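Local coordinates for protein superoxide dismutase [Fe] (Sulfolobus acidocaldarius, PDB 1B06) that destroys superoxide radicals by converting them to hydrogen peroxide and dioxygen, using one iron ion bound in each subunit, at residues Ala20-Tyr24 and Ile25-Ile29; Lys120-Phe123 and Ser124-Asn128. All coordinates share one frame; numbering follows the deposited sequence.

Interaction 1 of 2, residues Ala20-Tyr24 and Ile25-Ile29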
loop_
_atom_site.group_PDB
_atom_site.type_symbol
_atom_site.label_atom_id
_atom_site.label_comp_id
_atom_site.label_asym_id
_atom_site.label_seq_id
_atom_site.Cartn_x
_atom_site.Cartn_y
_atom_site.Cartn_z
ATOM N N ALA A 20 9.745 -14.285 30.686
ATOM C CA ALA A 20 11.202 -14.219 30.601
ATOM C C ALA A 20 11.773 -12.884 30.109
ATOM O O ALA A 20 12.963 -12.610 30.296
ATOM C CB ALA A 20 11.714 -15.350 29.720
ATOM N N LEU A 21 10.945 -12.051 29.482
ATOM C CA LEU A 21 11.424 -10.768 28.969
ATOM C C LEU A 21 11.130 -9.588 29.893
ATOM O O LEU A 21 11.426 -8.441 29.558
ATOM C CB LEU A 21 10.824 -10.498 27.588
ATOM C CG LEU A 21 11.132 -11.546 26.518
ATOM C CD1 LEU A 21 10.524 -11.112 25.183
ATOM C CD2 LEU A 21 12.636 -11.716 26.389
ATOM N N GLU A 22 10.543 -9.861 31.054
ATOM C CA GLU A 22 10.234 -8.800 32.002
ATOM C C GLU A 22 11.543 -8.250 32.553
ATOM O O GLU A 22 12.525 -8.981 32.651
ATOM C CB GLU A 22 9.372 -9.345 33.133
ATOM C CG GLU A 22 8.040 -8.645 33.252
ATOM C CD GLU A 22 6.911 -9.605 33.525
ATOM O OE1 GLU A 22 7.200 -10.735 33.958
ATOM O OE2 GLU A 22 5.738 -9.231 33.311
ATOM N N PRO A 23 11.571 -6.966 32.953
ATOM C CA PRO A 23 10.498 -5.968 32.948
ATOM C C PRO A 23 10.319 -5.200 31.638
ATOM O O PRO A 23 9.454 -4.337 31.542
ATOM C CB PRO A 23 10.908 -5.025 34.066
ATOM C CG PRO A 23 12.412 -5.004 33.955
ATOM C CD PRO A 23 12.824 -6.390 33.476
ATOM N N TYR A 24 11.134 -5.507 30.637
ATOM C CA TYR A 24 11.063 -4.800 29.359
ATOM C C TYR A 24 9.766 -5.026 28.593
ATOM O O TYR A 24 9.214 -4.095 28.006
ATOM C CB TYR A 24 12.283 -5.170 28.527
ATOM C CG TYR A 24 13.540 -5.069 29.359
ATOM C CD1 TYR A 24 13.973 -3.836 29.842
ATOM C CD2 TYR A 24 14.255 -6.209 29.730
ATOM C CE1 TYR A 24 15.081 -3.739 30.677
ATOM C CE2 TYR A 24 15.363 -6.122 30.564
ATOM C CZ TYR A 24 15.769 -4.883 31.034
ATOM O OH TYR A 24 16.862 -4.785 31.859
ATOM N N ILE A 25 9.280 -6.261 28.594
ATOM C CA ILE A 25 8.013 -6.587 27.948
ATOM C C ILE A 25 7.281 -7.526 28.896
ATOM O O ILE A 25 7.708 -8.659 29.112
ATOM C CB ILE A 25 8.206 -7.291 26.589
ATOM C CG1 ILE A 25 9.152 -6.470 25.710
ATOM C CG2 ILE A 25 6.852 -7.458 25.898
ATOM C CD1 ILE A 25 9.269 -6.974 24.288
ATOM N N SER A 26 6.183 -7.045 29.469
ATOM C CA SER A 26 5.402 -7.834 30.417
ATOM C C SER A 26 4.860 -9.151 29.861
ATOM O O SER A 26 4.624 -9.290 28.662
ATOM C CB SER A 26 4.243 -6.994 30.956
ATOM O OG SER A 26 3.157 -6.996 30.051
ATOM N N LYS A 27 4.654 -10.111 30.756
ATOM C CA LYS A 27 4.135 -11.419 30.382
ATOM C C LYS A 27 2.722 -11.312 29.829
ATOM O O LYS A 27 2.295 -12.153 29.042
ATOM C CB LYS A 27 4.147 -12.360 31.589
ATOM C CG LYS A 27 3.235 -11.926 32.723
ATOM C CD LYS A 27 3.829 -12.283 34.085
ATOM C CE LYS A 27 3.231 -11.436 35.207
ATOM N NZ LYS A 27 1.822 -11.815 35.513
ATOM N N ASP A 28 1.996 -10.276 30.239
ATOM C CA ASP A 28 0.632 -10.070 29.762
ATOM C C ASP A 28 0.633 -9.850 28.257
ATOM O O ASP A 28 -0.280 -10.285 27.556
ATOM C CB ASP A 28 0.002 -8.856 30.439
ATOM C CG ASP A 28 -0.317 -9.105 31.895
ATOM O OD1 ASP A 28 -0.431 -10.286 32.289
ATOM O OD2 ASP A 28 -0.455 -8.115 32.645
ATOM N N ILE A 29 1.662 -9.165 27.770
ATOM C CA ILE A 29 1.791 -8.884 26.350
ATOM C C ILE A 29 2.229 -10.139 25.607
ATOM O O ILE A 29 1.604 -10.540 24.629
ATOM C CB ILE A 29 2.819 -7.762 26.109
ATOM C CG1 ILE A 29 2.193 -6.408 26.450
ATOM C CG2 ILE A 29 3.293 -7.784 24.668
ATOM C CD1 ILE A 29 3.202 -5.279 26.557
HETATM O O HOH W 1 7.886 -11.341 29.626
#
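Leu21 and Ile25 close a backbone turn that includes a cis peptide bond before Pro23: Ile25 N donates to Leu21 O at 3.2 Å, coming from above the carbonyl plane. A water draws the same two residues together on another side, accepting from Leu21 N and donating to Ile25 O. Their side chains meet loosely, CB of Leu21 lying 4.3 Å from CB of Ile25. The ring of Tyr24 turns away from the following residues, with Pro23 CD over one of its faces, offset toward the rim.

The polar half of the contact belongs to Glu22. Its chain bends at chi2 (139°) and reaches forward to the backbone of Ser26 and Lys27, where OE2 of Glu22 accepts from Lys27 N at 2.9 Å with an N-H...O angle of 161°. The amide meets this oxygen from above the carboxylate plane, while Ser26 CA lies alongside it. Here the loop turns into helix 27-57 of the alpha-hairpin domain, the helix that carries the iron ligand His33. Ser26 is the N-cap: its OG, set between the backbone N and the carbonyl carbon, accepts a weak bond of 3.5 Å from Ile29 N. Glu22 thus takes up a first-turn amide from outside the helix, and its negative charge at the N-terminal end probably suits the helix dipole. An alanine here would probably leave Lys27 N without its side-chain acceptor, and the first turn of the helix without a negative charge close to its N-terminal end. Lys27 lays its CD 3.7 Å from Glu22 OE1, but the charged ends do not pair, Lys27 NZ staying 5.2 Å from Glu22 OE2. Gln179 fastens the loop from the C-terminal half of the chain, bonding through OE1 to Ser26 N and through NE2 to Pro23 O.

Interaction 2 of 2, residues Lys120-Phe123 and Ser124-Asn128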
loop_
_atom_site.group_PDB
_atom_site.type_symbol
_atom_site.label_atom_id
_atom_site.label_comp_id
_atom_site.label_asym_id
_atom_site.label_seq_id
_atom_site.Cartn_x
_atom_site.Cartn_y
_atom_site.Cartn_z
ATOM N N LYS A 120 22.760 2.206 16.501
ATOM C CA LYS A 120 21.624 2.228 17.416
ATOM C C LYS A 120 20.797 3.493 17.217
ATOM O O LYS A 120 19.567 3.459 17.232
ATOM C CB LYS A 120 22.123 2.166 18.852
ATOM C CG LYS A 120 21.213 1.434 19.792
ATOM C CD LYS A 120 22.018 0.583 20.746
ATOM C CE LYS A 120 21.630 0.867 22.175
ATOM N NZ LYS A 120 22.822 1.067 23.030
ATOM N N GLN A 121 21.483 4.616 17.033
ATOM C CA GLN A 121 20.818 5.895 16.823
ATOM C C GLN A 121 20.040 5.905 15.516
ATOM O O GLN A 121 18.884 6.326 15.478
ATOM C CB GLN A 121 21.846 7.028 16.786
ATOM C CG GLN A 121 22.269 7.533 18.145
ATOM C CD GLN A 121 23.539 8.359 18.082
ATOM O OE1 GLN A 121 23.831 8.996 17.070
ATOM N NE2 GLN A 121 24.304 8.353 19.168
ATOM N N VAL A 122 20.682 5.452 14.442
ATOM C CA VAL A 122 20.053 5.430 13.127
ATOM C C VAL A 122 18.911 4.420 13.059
ATOM O O VAL A 122 17.857 4.705 12.482
ATOM C CB VAL A 122 21.074 5.110 12.021
ATOM C CG1 VAL A 122 20.389 5.133 10.660
ATOM C CG2 VAL A 122 22.200 6.126 12.052
ATOM N N PHE A 123 19.115 3.246 13.651
ATOM C CA PHE A 123 18.076 2.225 13.655
ATOM C C PHE A 123 16.856 2.710 14.438
ATOM O O PHE A 123 15.711 2.493 14.030
ATOM C CB PHE A 123 18.595 0.923 14.268
ATOM C CG PHE A 123 17.656 -0.241 14.093
ATOM C CD1 PHE A 123 16.604 -0.443 14.980
ATOM C CD2 PHE A 123 17.814 -1.126 13.029
ATOM C CE1 PHE A 123 15.719 -1.509 14.809
ATOM C CE2 PHE A 123 16.935 -2.198 12.849
ATOM C CZ PHE A 123 15.886 -2.389 13.741
ATOM N N SER A 124 17.100 3.371 15.563
ATOM C CA SER A 124 16.011 3.882 16.383
ATOM C C SER A 124 15.273 5.010 15.662
ATOM O O SER A 124 14.043 5.104 15.731
ATOM C CB SER A 124 16.551 4.382 17.727
ATOM O OG SER A 124 16.958 3.296 18.545
ATOM N N GLU A 125 16.024 5.866 14.971
ATOM C CA GLU A 125 15.428 6.977 14.238
ATOM C C GLU A 125 14.504 6.441 13.143
ATOM O O GLU A 125 13.419 6.976 12.913
ATOM C CB GLU A 125 16.518 7.855 13.614
ATOM C CG GLU A 125 16.002 9.201 13.128
ATOM C CD GLU A 125 17.073 10.043 12.462
ATOM O OE1 GLU A 125 18.271 9.796 12.714
ATOM O OE2 GLU A 125 16.718 10.955 11.686
ATOM N N SER A 126 14.948 5.386 12.467
ATOM C CA SER A 126 14.163 4.758 11.412
ATOM C C SER A 126 12.901 4.108 11.986
ATOM O O SER A 126 11.810 4.251 11.430
ATOM C CB SER A 126 15.001 3.697 10.704
ATOM O OG SER A 126 16.192 4.259 10.188
ATOM N N ALA A 127 13.059 3.391 13.096
ATOM C CA ALA A 127 11.943 2.720 13.764
ATOM C C ALA A 127 10.871 3.705 14.207
ATOM O O ALA A 127 9.677 3.420 14.132
ATOM C CB ALA A 127 12.453 1.944 14.976
ATOM N N ASN A 128 11.300 4.868 14.682
ATOM C CA ASN A 128 10.364 5.879 15.140
ATOM C C ASN A 128 9.691 6.634 14.002
ATOM O O ASN A 128 8.692 7.321 14.223
ATOM C CB ASN A 128 11.077 6.866 16.060
ATOM C CG ASN A 128 11.183 6.353 17.472
ATOM O OD1 ASN A 128 10.173 6.141 18.140
ATOM N ND2 ASN A 128 12.407 6.141 17.935
#
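Ser124 turns its hydroxyl back onto the preceding helical turn and donates from OG to Lys120 O at 2.9 Å. Lys120 O also receives the regular helical bond from Ser124 N, at 3.0 Å, and the two donors reach it from opposite faces of the carbonyl plane. Ser126 repeats the device two residues on, its OG donating to Val122 O at 2.9 Å and its N to the same oxygen. In both serines OG stands anti to the carbonyl carbon (chi1 -71° in Ser124, -57° in Ser126), a setting that brings a helical hydroxyl within range of the carbonyl four residues back. Two carbonyl oxygens are thereby gripped twice, and a buried hydroxyl, that of Ser126, finds its partner within its own helix. Ser124 OG has a further partner in Trp192 NE1.

The packed side of the helix carries Phe123 and Ala127, one turn apart and linked by the bond from Ala127 N to Phe123 O, with Ala127 CB 3.4 Å from that oxygen. The exposed side is looser: Gln121 points outward, its OE1 held by Arg118, and Asn128 folds ND2 back to Ser124 O in a weak bond of 2.9 Å. Glu125 belongs instead to the subunit interface: its chain, extended beyond CG, brings OE2 to Tyr65 OH of the second subunit, and Leu67 of that subunit packs on Ser126. Within the C-terminal domain, helix 116-129 thus lies against the antiparallel sheet, Phe123 touching Leu167 and Val169 of strand 165-170 and Thr136 of strand 134-140, while Ala127 meets Leu188 of helix 184-191.

How the interactions relate
Along the chain the two contacts come in series, neither nesting nor crossing. Interaction 1 comes first, closing a short turn that leads into helix 27-57 of the alpha-hairpin domain; interaction 2 closes no loop, being wholly internal to helix 116-129 of the C-terminal domain. Their centres lie 22 Å apart and their nearest atoms about 12 Å, without touching. Both nevertheless border the parts that hold the iron: the earlier segment runs into the helix bearing His33, whereas the later one packs on the strand ending at Asp170. Each also makes ties beyond its own helix, 20-29 to helix 177-180 and 120-128 to the sheet and a second subunit.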